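Long-range contacts in tumour necrosis factor receptor (PDB 3ON9), which probably blunts host immune defence by binding host tumour necrosis factor and various chemokines, this chain being its C-terminal, chemokine-binding SECRET domain: residues 6-15 with 47-56; 78-86 with 106-114. All blocks are in the same frame, centred on the assembly; numbering follows the deposited sequence. Where two conformers were deposited one is given.

From the N terminus the chain first lays down 6-15, then runs through strands 24-26, 30-34 and 38-45 before 47-56 returns to close contact 1 over a 31-residue loop. Contact 2 opens only after that, with 78-86, and closes a shorter loop of 19 residues, holding strand 95-97, when 106-114 arrives. The two loops therefore follow one another and neither nest nor cross. Contact 1 spans next-but-one strands of the five-strand antiparallel sheet, whereas contact 2 joins neighbouring strands of the six-strand mixed sheet. The C47-C81 disulfide ties the two contacts together at one end, and I13 packs on L85 between the sheets.

Contact 1 (6-15 with 47-56); sequences FNSIDVEINM and CTPVFIGDYY
I9 and F51 meet at the middle of this contact, the CG2 methyl of I9 lying 3.8 Å from CZ of the phenyl ring. The branches of I9 divide the work: with CG1 anti to the carbonyl carbon (chi1 -47°), CG2 touches the ring obliquely while the other arm runs on to put CD1 4.0 Å from CB of C47. Two residues along the strand, CG2 of V11 adds a second bump against F51, 4.1 Å from CE1, and the ring also rests on H44 and L42 of the facing sheet. At the loop end the P49 ring fills the hollow between the F6 ring, the N7 peptide carbonyl and I9 CG1; its CG comes 4.1 Å from CE1 of F6, whose ring also meets Y129 edge-to-face. At the far end the bent M15 chain brings CE to the edge of the Y56 ring, 3.8 Å from CE1. The opposite face of the sheet is polar. Y55 has its CG between backbone N and carbonyl carbon (chi1 57°), which carries the phenol across to segment 6-15, its OH 3.7 Å from CG of E12. That hydroxyl donates to a water, which in turn donates to V11 O and to D10 OD1, the latter bond from water to OD1 being 2.6 Å; one water thus bridges side chain, backbone and carboxylate. Strands 8-15 and 51-56 run nearly parallel, 12° apart, but their axes are 9.0 Å distant because strand 62-69 lies between them, so side chains and the water carry the contact. The arrangement is that of next-but-one strands in an antiparallel sheet of a beta-sandwich, with I9, V11 and F51 in the core of the SECRET domain.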
loop_
_atom_site.group_PDB
_atom_site.type_symbol
_atom_site.label_atom_id
_atom_site.label_comp_id
_atom_site.label_asym_id
_atom_site.label_seq_id
_atom_site.Cartn_x
_atom_site.Cartn_y
_atom_site.Cartn_z
ATOM N N PHE A 6 -10.605 13.901 -1.095
ATOM C CA PHE A 6 -9.452 13.352 -1.806
ATOM C C PHE A 6 -9.849 12.789 -3.168
ATOM O O PHE A 6 -10.961 12.280 -3.334
ATOM C CB PHE A 6 -8.707 12.311 -0.955
ATOM C CG PHE A 6 -9.511 11.065 -0.634
ATOM C CD1 PHE A 6 -9.539 9.992 -1.515
ATOM C CD2 PHE A 6 -10.195 10.955 0.569
ATOM C CE1 PHE A 6 -10.262 8.832 -1.218
ATOM C CE2 PHE A 6 -10.916 9.806 0.870
ATOM C CZ PHE A 6 -10.940 8.740 -0.023
ATOM N N ASN A 7 -8.958 12.921 -4.145
ATOM C CA ASN A 7 -9.157 12.309 -5.456
ATOM C C ASN A 7 -8.015 11.366 -5.810
ATOM O O ASN A 7 -7.930 10.889 -6.934
ATOM C CB ASN A 7 -9.339 13.365 -6.565
ATOM C CG ASN A 7 -8.218 14.388 -6.602
ATOM O OD1 ASN A 7 -7.298 14.337 -5.802
ATOM N ND2 ASN A 7 -8.296 15.323 -7.540
ATOM N N SER A 8 -7.140 11.114 -4.838
ATOM C CA SER A 8 -5.947 10.311 -5.077
ATOM C C SER A 8 -5.668 9.420 -3.876
ATOM O O SER A 8 -5.696 9.895 -2.745
ATOM C CB SER A 8 -4.742 11.236 -5.282
ATOM O OG SER A 8 -3.534 10.498 -5.369
ATOM N N ILE A 9 -5.404 8.136 -4.120
ATOM C CA ILE A 9 -4.959 7.234 -3.059
ATOM C C ILE A 9 -3.668 6.570 -3.505
ATOM O O ILE A 9 -3.572 6.063 -4.626
ATOM C CB ILE A 9 -5.984 6.118 -2.710
ATOM C CG1 ILE A 9 -7.393 6.682 -2.551
ATOM C CG2 ILE A 9 -5.579 5.419 -1.409
ATOM C CD1 ILE A 9 -8.453 5.607 -2.278
ATOM N N ASP A 10 -2.690 6.584 -2.604
ATOM C CA ASP A 10 -1.372 6.023 -2.826
ATOM C C ASP A 10 -1.157 5.023 -1.702
ATOM O O ASP A 10 -1.378 5.339 -0.536
ATOM C CB ASP A 10 -0.336 7.162 -2.781
ATOM C CG ASP A 10 1.069 6.681 -2.470
ATOM O OD1 ASP A 10 1.784 6.303 -3.416
ATOM O OD2 ASP A 10 1.454 6.711 -1.277
ATOM N N VAL A 11 -0.795 3.796 -2.059
ATOM C CA VAL A 11 -0.468 2.780 -1.077
ATOM C C VAL A 11 0.954 2.321 -1.359
ATOM O O VAL A 11 1.268 1.947 -2.483
ATOM C CB VAL A 11 -1.451 1.584 -1.157
ATOM C CG1 VAL A 11 -1.050 0.504 -0.158
ATOM C CG2 VAL A 11 -2.876 2.052 -0.893
ATOM N N GLU A 12 1.818 2.388 -0.347
ATOM C CA GLU A 12 3.208 1.975 -0.479
ATOM C C GLU A 12 3.517 0.914 0.548
ATOM O O GLU A 12 3.123 1.037 1.707
ATOM C CB GLU A 12 4.158 3.147 -0.232
ATOM C CG GLU A 12 3.965 4.319 -1.157
ATOM C CD GLU A 12 4.568 5.592 -0.587
ATOM O OE1 GLU A 12 5.801 5.628 -0.357
ATOM O OE2 GLU A 12 3.804 6.552 -0.359
ATOM N N ILE A 13 4.241 -0.113 0.122
ATOM C CA ILE A 13 4.684 -1.163 1.023
ATOM C C ILE A 13 6.180 -1.400 0.821
ATOM O O ILE A 13 6.612 -1.825 -0.255
ATOM C CB ILE A 13 3.899 -2.493 0.782
ATOM C CG1 ILE A 13 2.377 -2.257 0.744
ATOM C CG2 ILE A 13 4.239 -3.512 1.859
ATOM C CD1 ILE A 13 1.790 -2.022 -0.664
ATOM N N ASN A 14 6.981 -1.130 1.853
ATOM C CA ASN A 14 8.425 -1.328 1.750
ATOM C C ASN A 14 8.835 -2.482 2.649
ATOM O O ASN A 14 8.326 -2.605 3.754
ATOM C CB ASN A 14 9.168 -0.033 2.100
ATOM C CG ASN A 14 8.794 1.096 1.165
ATOM O OD1 ASN A 14 8.508 0.859 -0.010
ATOM N ND2 ASN A 14 8.759 2.322 1.679
ATOM N N MET A 15 9.707 -3.354 2.154
ATOM C CA MET A 15 9.925 -4.644 2.804
ATOM C C MET A 15 11.390 -5.060 2.806
ATOM O O MET A 15 12.104 -4.832 1.835
ATOM C CB MET A 15 9.108 -5.731 2.088
ATOM C CG MET A 15 7.614 -5.441 2.054
ATOM S SD MET A 15 6.678 -6.735 1.212
ATOM C CE MET A 15 7.134 -6.409 -0.494
ATOM N N CYS A 47 -14.404 3.174 -2.000
ATOM C CA CYS A 47 -13.450 4.219 -2.380
ATOM C C CYS A 47 -13.703 4.540 -3.845
ATOM O O CYS A 47 -13.682 3.651 -4.681
ATOM C CB CYS A 47 -12.008 3.729 -2.228
ATOM S SG CYS A 47 -11.626 3.100 -0.589
ATOM N N THR A 48 -13.938 5.811 -4.155
ATOM C CA THR A 48 -14.312 6.180 -5.518
ATOM C C THR A 48 -13.112 6.152 -6.482
ATOM O O THR A 48 -13.207 5.595 -7.565
ATOM C CB THR A 48 -15.016 7.561 -5.582
ATOM O OG1 THR A 48 -15.915 7.703 -4.475
ATOM C CG2 THR A 48 -15.812 7.684 -6.888
ATOM N N PRO A 49 -11.968 6.740 -6.087
ATOM C CA PRO A 49 -10.832 6.737 -7.022
ATOM C C PRO A 49 -10.414 5.314 -7.352
ATOM O O PRO A 49 -10.257 4.507 -6.430
ATOM C CB PRO A 49 -9.725 7.428 -6.221
ATOM C CG PRO A 49 -10.497 8.331 -5.257
ATOM C CD PRO A 49 -11.675 7.500 -4.856
ATOM N N VAL A 50 -10.244 5.010 -8.636
ATOM C CA VAL A 50 -9.969 3.629 -9.062
ATOM C C VAL A 50 -8.470 3.330 -9.117
ATOM O O VAL A 50 -7.665 4.133 -9.599
ATOM C CB VAL A 50 -10.688 3.254 -10.386
ATOM C CG1 VAL A 50 -12.195 3.451 -10.238
ATOM C CG2 VAL A 50 -10.163 4.063 -11.540
ATOM N N PHE A 51 -8.095 2.172 -8.590
ATOM C CA PHE A 51 -6.696 1.784 -8.632
ATOM C C PHE A 51 -6.327 1.334 -10.039
ATOM O O PHE A 51 -7.010 0.487 -10.625
ATOM C CB PHE A 51 -6.409 0.707 -7.592
ATOM C CG PHE A 51 -6.288 1.255 -6.200
ATOM C CD1 PHE A 51 -5.058 1.691 -5.723
ATOM C CD2 PHE A 51 -7.404 1.388 -5.392
ATOM C CE1 PHE A 51 -4.940 2.222 -4.440
ATOM C CE2 PHE A 51 -7.302 1.917 -4.111
ATOM C CZ PHE A 51 -6.066 2.346 -3.635
ATOM N N ILE A 52 -5.255 1.913 -10.579
ATOM C CA ILE A 52 -4.884 1.709 -11.977
ATOM C C ILE A 52 -3.489 1.160 -12.190
ATOM O O ILE A 52 -3.172 0.691 -13.285
ATOM C CB ILE A 52 -4.973 3.020 -12.796
ATOM C CG1 ILE A 52 -4.049 4.093 -12.212
ATOM C CG2 ILE A 52 -6.427 3.510 -12.895
ATOM C CD1 ILE A 52 -4.037 5.368 -13.019
ATOM N N GLY A 53 -2.645 1.230 -11.170
ATOM C CA GLY A 53 -1.268 0.821 -11.367
ATOM C C GLY A 53 -0.644 0.290 -10.106
ATOM O O GLY A 53 -1.117 0.564 -9.000
ATOM N N ASP A 54 0.422 -0.478 -10.279
ATOM C CA ASP A 54 1.194 -0.951 -9.142
ATOM C C ASP A 54 2.641 -1.170 -9.519
ATOM O O ASP A 54 3.015 -1.032 -10.679
ATOM C CB ASP A 54 0.584 -2.206 -8.513
ATOM C CG ASP A 54 0.407 -3.344 -9.488
ATOM O OD1 ASP A 54 1.106 -3.398 -10.528
ATOM O OD2 ASP A 54 -0.450 -4.196 -9.189
ATOM N N TYR A 55 3.463 -1.502 -8.529
ATOM C CA TYR A 55 4.882 -1.695 -8.791
ATOM C C TYR A 55 5.520 -2.498 -7.671
ATOM O O TYR A 55 4.969 -2.589 -6.580
ATOM C CB TYR A 55 5.596 -0.346 -8.965
ATOM C CG TYR A 55 5.451 0.595 -7.791
ATOM C CD1 TYR A 55 6.381 0.595 -6.754
ATOM C CD2 TYR A 55 4.375 1.471 -7.705
ATOM C CE1 TYR A 55 6.252 1.454 -5.683
ATOM C CE2 TYR A 55 4.236 2.328 -6.634
ATOM C CZ TYR A 55 5.177 2.316 -5.619
ATOM O OH TYR A 55 5.033 3.180 -4.544
ATOM N N TYR A 56 6.673 -3.090 -7.973
ATOM C CA TYR A 56 7.456 -3.871 -7.027
ATOM C C TYR A 56 8.870 -3.868 -7.590
ATOM O O TYR A 56 9.125 -4.408 -8.670
ATOM C CB TYR A 56 6.895 -5.305 -6.922
ATOM C CG TYR A 56 7.739 -6.254 -6.098
ATOM C CD1 TYR A 56 7.587 -6.332 -4.719
ATOM C CD2 TYR A 56 8.682 -7.079 -6.702
ATOM C CE1 TYR A 56 8.373 -7.199 -3.956
ATOM C CE2 TYR A 56 9.466 -7.943 -5.954
ATOM C CZ TYR A 56 9.300 -8.005 -4.581
ATOM O OH TYR A 56 10.068 -8.877 -3.841
HETATM O O HOH W 1 2.314 3.982 -4.496
#

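Contact 2 (78-86 with 106-114); sequences TTQCKINLE and LMPHSETVT
I83 and L85 stitch strand 82-86 to strand 110-114, each through its own N-H and C=O. I83 N donates to S110 O at 2.9 Å and I83 O accepts from T112 N; L85 donates to T112 O, more bent at 144°, and accepts from T114 N. The run begins with S110 N donating to C81 O, and CA-H groups add weaker contacts. One water joins C81 N to P108 O where the strands begin; on the face bearing S110 and T112 another donates to L85 O and T112 OG1. On the inward side, CB of L85 lies 4.3 Å from CG2 of V113, and I83 packs on CB of E111. In the next shell E111, its CG between backbone N and carbonyl carbon (chi1 49°), bends at chi2 to bring OE1 2.8 Å from H109 ND1, which donates on the syn side. Y129 positions both residues, its OH bonded to E111 OE1 and its ring stacked on H109, while D140 accepts from H109 NE2. K82 reaches back to Q80 O and forms a salt bridge with D46. Five consecutive bridges, K82-S110 to E86-T114, make this the parallel strand pair of the mixed sheet in the SECRET beta-sandwich.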
loop_
_atom_site.group_PDB
_atom_site.type_symbol
_atom_site.label_atom_id
_atom_site.label_comp_id
_atom_site.label_asym_id
_atom_site.label_seq_id
_atom_site.Cartn_x
_atom_site.Cartn_y
_atom_site.Cartn_z
ATOM N N THR A 78 -20.666 10.659 0.305
ATOM C CA THR A 78 -21.751 9.845 0.853
ATOM C C THR A 78 -21.375 8.365 1.005
ATOM O O THR A 78 -22.172 7.574 1.497
ATOM C CB THR A 78 -23.066 9.975 0.024
ATOM O OG1 THR A 78 -22.935 9.266 -1.212
ATOM C CG2 THR A 78 -23.371 11.440 -0.269
ATOM N N THR A 79 -20.166 7.992 0.587
ATOM C CA THR A 79 -19.666 6.634 0.823
ATOM C C THR A 79 -18.349 6.699 1.595
ATOM O O THR A 79 -17.602 7.675 1.490
ATOM C CB THR A 79 -19.502 5.802 -0.486
ATOM O OG1 THR A 79 -18.351 6.242 -1.221
ATOM C CG2 THR A 79 -20.728 5.936 -1.357
ATOM N N GLN A 80 -18.079 5.662 2.381
ATOM C CA GLN A 80 -16.934 5.669 3.285
ATOM C C GLN A 80 -15.832 4.742 2.780
ATOM O O GLN A 80 -15.969 3.528 2.821
ATOM C CB GLN A 80 -17.363 5.266 4.699
ATOM C CG GLN A 80 -18.414 6.177 5.341
ATOM C CD GLN A 80 -17.958 7.629 5.470
ATOM O OE1 GLN A 80 -16.879 7.915 5.996
ATOM N NE2 GLN A 80 -18.790 8.552 4.993
ATOM N N CYS A 81 -14.748 5.328 2.282
ATOM C CA CYS A 81 -13.649 4.564 1.700
ATOM C C CYS A 81 -12.991 3.670 2.752
ATOM O O CYS A 81 -12.647 4.129 3.843
ATOM C CB CYS A 81 -12.628 5.533 1.105
ATOM S SG CYS A 81 -11.106 4.771 0.468
ATOM N N LYS A 82 -12.859 2.384 2.437
ATOM C CA LYS A 82 -12.227 1.424 3.338
ATOM C C LYS A 82 -11.055 0.758 2.616
ATOM O O LYS A 82 -11.255 0.011 1.657
ATOM C CB LYS A 82 -13.260 0.378 3.799
ATOM C CG LYS A 82 -14.445 0.978 4.569
ATOM C CD LYS A 82 -15.618 -0.009 4.706
ATOM C CE LYS A 82 -16.553 0.058 3.508
ATOM N NZ LYS A 82 -17.395 1.294 3.518
ATOM N N ILE A 83 -9.832 1.043 3.064
ATOM C CA ILE A 83 -8.639 0.428 2.489
ATOM C C ILE A 83 -8.169 -0.696 3.402
ATOM O O ILE A 83 -7.841 -0.455 4.565
ATOM C CB ILE A 83 -7.502 1.451 2.326
ATOM C CG1 ILE A 83 -7.878 2.517 1.290
ATOM C CG2 ILE A 83 -6.203 0.761 1.937
ATOM C CD1 ILE A 83 -7.930 2.006 -0.154
ATOM N N ASN A 84 -8.164 -1.924 2.896
ATOM C CA ASN A 84 -7.603 -3.050 3.641
ATOM C C ASN A 84 -6.395 -3.581 2.907
ATOM O O ASN A 84 -6.398 -3.703 1.683
ATOM C CB ASN A 84 -8.616 -4.188 3.823
ATOM C CG ASN A 84 -9.796 -3.795 4.694
ATOM O OD1 ASN A 84 -9.670 -2.960 5.603
ATOM N ND2 ASN A 84 -10.949 -4.409 4.432
ATOM N N LEU A 85 -5.362 -3.922 3.656
ATOM C CA LEU A 85 -4.126 -4.385 3.067
ATOM C C LEU A 85 -3.611 -5.535 3.902
ATOM O O LEU A 85 -3.554 -5.434 5.120
ATOM C CB LEU A 85 -3.105 -3.247 3.116
ATOM C CG LEU A 85 -1.847 -3.383 2.284
ATOM C CD1 LEU A 85 -2.198 -3.391 0.781
ATOM C CD2 LEU A 85 -0.891 -2.239 2.610
ATOM N N GLU A 86 -3.246 -6.629 3.247
ATOM C CA GLU A 86 -2.673 -7.774 3.935
ATOM C C GLU A 86 -1.372 -8.161 3.261
ATOM O O GLU A 86 -1.303 -8.263 2.033
ATOM C CB GLU A 86 -3.648 -8.960 3.894
ATOM C CG GLU A 86 -3.066 -10.256 4.455
ATOM C CD GLU A 86 -3.787 -11.498 3.933
ATOM O OE1 GLU A 86 -4.644 -12.035 4.673
ATOM O OE2 GLU A 86 -3.514 -11.925 2.784
ATOM N N LEU A 106 -7.588 14.567 8.338
ATOM C CA LEU A 106 -8.383 15.684 7.854
ATOM C C LEU A 106 -9.571 15.221 7.020
ATOM O O LEU A 106 -10.576 15.930 6.926
ATOM C CB LEU A 106 -7.519 16.637 7.031
ATOM C CG LEU A 106 -6.344 17.250 7.798
ATOM C CD1 LEU A 106 -5.409 18.004 6.865
ATOM C CD2 LEU A 106 -6.866 18.157 8.900
ATOM N N MET A 107 -9.464 14.030 6.425
ATOM C CA MET A 107 -10.491 13.542 5.507
ATOM C C MET A 107 -11.012 12.193 5.981
ATOM O O MET A 107 -10.303 11.463 6.669
ATOM C CB MET A 107 -9.918 13.416 4.091
ATOM C CG MET A 107 -9.640 14.753 3.434
ATOM S SD MET A 107 -8.541 14.631 2.014
ATOM C CE MET A 107 -6.973 14.229 2.785
ATOM N N PRO A 108 -12.269 11.873 5.647
ATOM C CA PRO A 108 -12.897 10.599 6.014
ATOM C C PRO A 108 -12.342 9.415 5.229
ATOM O O PRO A 108 -12.320 9.445 4.001
ATOM C CB PRO A 108 -14.374 10.808 5.631
ATOM C CG PRO A 108 -14.539 12.275 5.478
ATOM C CD PRO A 108 -13.222 12.783 4.993
ATOM N N HIS A 109 -11.905 8.393 5.955
ATOM C CA HIS A 109 -11.496 7.116 5.381
ATOM C C HIS A 109 -11.157 6.185 6.543
ATOM O O HIS A 109 -10.889 6.644 7.650
ATOM C CB HIS A 109 -10.284 7.300 4.459
ATOM C CG HIS A 109 -9.247 8.217 5.022
ATOM N ND1 HIS A 109 -8.363 7.821 6.007
ATOM C CD2 HIS A 109 -8.981 9.521 4.779
ATOM C CE1 HIS A 109 -7.588 8.839 6.332
ATOM N NE2 HIS A 109 -7.951 9.890 5.611
ATOM N N SER A 110 -11.194 4.878 6.299
ATOM C CA SER A 110 -10.831 3.904 7.326
ATOM C C SER A 110 -9.826 2.975 6.687
ATOM O O SER A 110 -9.902 2.725 5.482
ATOM C CB SER A 110 -12.053 3.091 7.756
ATOM O OG SER A 110 -13.142 3.933 8.089
ATOM N N GLU A 111 -8.886 2.471 7.469
ATOM C CA GLU A 111 -7.923 1.533 6.912
ATOM C C GLU A 111 -7.462 0.497 7.933
ATOM O O GLU A 111 -7.453 0.751 9.143
ATOM C CB GLU A 111 -6.748 2.268 6.244
ATOM C CG GLU A 111 -6.084 3.366 7.042
ATOM C CD GLU A 111 -6.930 4.627 7.210
ATOM O OE1 GLU A 111 -7.540 5.137 6.237
ATOM O OE2 GLU A 111 -6.977 5.113 8.345
ATOM N N THR A 112 -7.142 -0.693 7.430
ATOM C CA THR A 112 -6.551 -1.745 8.253
ATOM C C THR A 112 -5.406 -2.366 7.493
ATOM O O THR A 112 -5.473 -2.543 6.268
ATOM C CB THR A 112 -7.545 -2.854 8.640
ATOM O OG1 THR A 112 -7.775 -3.725 7.518
ATOM C CG2 THR A 112 -8.847 -2.251 9.134
ATOM N N VAL A 113 -4.345 -2.676 8.225
ATOM C CA VAL A 113 -3.160 -3.292 7.664
ATOM C C VAL A 113 -2.836 -4.505 8.507
ATOM O O VAL A 113 -2.736 -4.413 9.737
ATOM C CB VAL A 113 -1.968 -2.328 7.675
ATOM C CG1 VAL A 113 -0.695 -3.063 7.260
ATOM C CG2 VAL A 113 -2.255 -1.129 6.761
ATOM N N THR A 114 -2.698 -5.645 7.844
ATOM C CA THR A 114 -2.493 -6.929 8.502
ATOM C C THR A 114 -1.252 -7.599 7.936
ATOM O O THR A 114 -0.969 -7.453 6.753
ATOM C CB THR A 114 -3.694 -7.856 8.242
ATOM O OG1 THR A 114 -4.839 -7.357 8.940
ATOM C CG2 THR A 114 -3.395 -9.282 8.699
HETATM O O HOH W 2 -14.245 8.044 2.671
HETATM O O HOH W 3 -14.443 4.429 6.089
HETATM O O HOH W 4 -5.765 -5.644 6.506
#